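Local structure of lipopolysaccharide export system protein LptC (Vibrio cholerae, 6MJP) at residues C[46-51]-C[61-66]. The protein probably helps move lipopolysaccharide from the inner membrane toward the outer membrane, passing it on to the periplasmic protein LptA. Sequence-based numbering, arbitrary orientation.
Sequences NLENIS and VITSIH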
loop_
_atom_site.group_PDB
_atom_site.type_symbol
_atom_site.label_atom_id
_atom_site.label_comp_id
_atom_site.label_asym_id
_atom_site.label_seq_id
_atom_site.Cartn_x
_atom_site.Cartn_y
_atom_site.Cartn_z
ATOM N N ASN C 46 4.933 -42.705 39.061
ATOM C CA ASN C 46 6.171 -42.748 39.843
ATOM C C ASN C 46 6.305 -41.496 40.716
ATOM O O ASN C 46 7.220 -40.684 40.562
ATOM C CB ASN C 46 7.392 -42.925 38.933
ATOM C CG ASN C 46 8.683 -43.051 39.711
ATOM O OD1 ASN C 46 8.674 -43.409 40.887
ATOM N ND2 ASN C 46 9.801 -42.742 39.065
ATOM N N LEU C 47 5.371 -41.357 41.656
ATOM C CA LEU C 47 5.283 -40.165 42.488
ATOM C C LEU C 47 5.740 -40.436 43.914
ATOM O O LEU C 47 5.547 -41.527 44.462
ATOM C CB LEU C 47 3.858 -39.615 42.527
ATOM C CG LEU C 47 3.276 -39.148 41.207
ATOM C CD1 LEU C 47 2.202 -38.113 41.469
ATOM C CD2 LEU C 47 4.369 -38.576 40.330
ATOM N N GLU C 48 6.336 -39.413 44.513
ATOM C CA GLU C 48 6.686 -39.409 45.923
ATOM C C GLU C 48 6.165 -38.095 46.476
ATOM O O GLU C 48 6.777 -37.046 46.260
ATOM C CB GLU C 48 8.192 -39.544 46.123
ATOM C CG GLU C 48 8.621 -39.481 47.570
ATOM C CD GLU C 48 10.054 -39.035 47.728
ATOM O OE1 GLU C 48 10.562 -38.334 46.827
ATOM O OE2 GLU C 48 10.676 -39.388 48.749
ATOM N N ASN C 49 5.007 -38.135 47.135
ATOM C CA ASN C 49 4.397 -36.937 47.701
ATOM C C ASN C 49 4.609 -36.946 49.208
ATOM O O ASN C 49 4.136 -37.847 49.910
ATOM C CB ASN C 49 2.914 -36.812 47.338
ATOM C CG ASN C 49 2.123 -38.065 47.621
ATOM O OD1 ASN C 49 2.038 -38.967 46.785
ATOM N ND2 ASN C 49 1.515 -38.121 48.795
ATOM N N ILE C 50 5.329 -35.939 49.685
ATOM C CA ILE C 50 5.705 -35.782 51.084
ATOM C C ILE C 50 4.784 -34.748 51.710
ATOM O O ILE C 50 4.583 -33.670 51.140
ATOM C CB ILE C 50 7.164 -35.321 51.202
ATOM C CG1 ILE C 50 8.066 -36.187 50.323
ATOM C CG2 ILE C 50 7.593 -35.288 52.655
ATOM C CD1 ILE C 50 9.501 -35.755 50.337
ATOM N N SER C 51 4.251 -35.049 52.892
ATOM C CA SER C 51 3.313 -34.153 53.557
ATOM C C SER C 51 3.839 -33.719 54.917
ATOM O O SER C 51 4.375 -34.532 55.674
ATOM C CB SER C 51 1.963 -34.815 53.725
ATOM O OG SER C 51 1.225 -34.203 54.764
ATOM N N VAL C 61 5.166 -39.787 54.103
ATOM C CA VAL C 61 5.567 -39.861 52.701
ATOM C C VAL C 61 4.754 -40.964 52.042
ATOM O O VAL C 61 4.645 -42.067 52.587
ATOM C CB VAL C 61 7.077 -40.135 52.543
ATOM C CG1 VAL C 61 7.441 -40.352 51.075
ATOM C CG2 VAL C 61 7.906 -39.004 53.146
ATOM N N ILE C 62 4.171 -40.667 50.884
ATOM C CA ILE C 62 3.449 -41.653 50.087
ATOM C C ILE C 62 4.162 -41.765 48.751
ATOM O O ILE C 62 4.127 -40.828 47.941
ATOM C CB ILE C 62 1.975 -41.286 49.882
ATOM C CG1 ILE C 62 1.308 -40.941 51.213
ATOM C CG2 ILE C 62 1.255 -42.443 49.229
ATOM C CD1 ILE C 62 -0.174 -40.683 51.094
ATOM N N THR C 63 4.805 -42.906 48.516
ATOM C CA THR C 63 5.459 -43.202 47.248
ATOM C C THR C 63 4.595 -44.212 46.502
ATOM O O THR C 63 4.446 -45.355 46.946
ATOM C CB THR C 63 6.873 -43.731 47.471
ATOM O OG1 THR C 63 7.610 -42.799 48.277
ATOM C CG2 THR C 63 7.587 -43.910 46.147
ATOM N N SER C 64 4.026 -43.785 45.375
ATOM C CA SER C 64 3.140 -44.612 44.567
ATOM C C SER C 64 3.626 -44.628 43.126
ATOM O O SER C 64 4.452 -43.808 42.714
ATOM C CB SER C 64 1.692 -44.106 44.630
ATOM O OG SER C 64 1.586 -42.787 44.119
ATOM N N ILE C 65 3.101 -45.585 42.353
ATOM C CA ILE C 65 3.407 -45.657 40.928
ATOM C C ILE C 65 2.401 -44.886 40.091
ATOM O O ILE C 65 2.648 -44.648 38.897
ATOM C CB ILE C 65 3.466 -47.117 40.430
ATOM C CG1 ILE C 65 2.066 -47.731 40.379
ATOM C CG2 ILE C 65 4.374 -47.950 41.321
ATOM C CD1 ILE C 65 2.022 -49.082 39.699
ATOM N N HIS C 66 1.278 -44.479 40.677
ATOM C CA HIS C 66 0.238 -43.786 39.937
ATOM C C HIS C 66 -0.606 -42.992 40.921
ATOM O O HIS C 66 -0.964 -43.497 41.990
ATOM C CB HIS C 66 -0.626 -44.773 39.152
ATOM C CG HIS C 66 -1.623 -44.115 38.256
ATOM N ND1 HIS C 66 -1.253 -43.267 37.236
ATOM C CD2 HIS C 66 -2.974 -44.168 38.232
ATOM C CE1 HIS C 66 -2.335 -42.827 36.617
ATOM N NE2 HIS C 66 -3.393 -43.360 37.203
#
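Glu48 and Thr63 sit opposite each other as a non-hydrogen-bonded pair of two antiparallel strands, and the glutamate side chain slants across its neighbours on the facing strand. Glu48 CB lies 3.9 Å from Thr63 OG1. Glu48 CG, anti to the backbone N (chi1 177°), comes to 3.5 Å from Thr63 OG1 and also touches Val61 CG1 at 3.8 Å. The chain then runs on extended, bringing OE2 of the carboxylate to the edge of van der Waals range of that valine methyl. Val61 is thus shared: CG1 serves Glu48, whereas Val61 CG2 packs against Ile50 CG2 at 3.8 Å, the two branched side chains lying side by side and pointing the same way. The non-hydrogen-bonded pairs alternate with hydrogen-bonded ones: Asn49 and Ile62, between them, and Leu47 and Ser64, beyond Glu48, each exchange two backbone hydrogen bonds, the straightest being Ile62 N to Asn49 O (3.0 Å, 174°). The hairpin they form belongs to one face of the LptC beta-jellyroll, a fold shared with other Lpt proteins of the lipopolysaccharide bridge. Strand 47-52 is outermost in its sheet within the chain, but a strand of the predicted permease chain pairs antiparallel with it, carrying the sheet across the interface. On the face opposite Glu48, the Asn49 amide lies against Ile62, and both side chains reach Phe78 on strand 76-79, with Leu67 also touching Asn49. Next to them, Leu47 CB approaches Ser64 OG at 4.2 Å. At the end of the hairpin both segments turn a corner, and Asn46 N donates a hydrogen bond to Ile65 O from above the carbonyl plane; Ile65 and His66 together face Lys79 in a classic beta bulge.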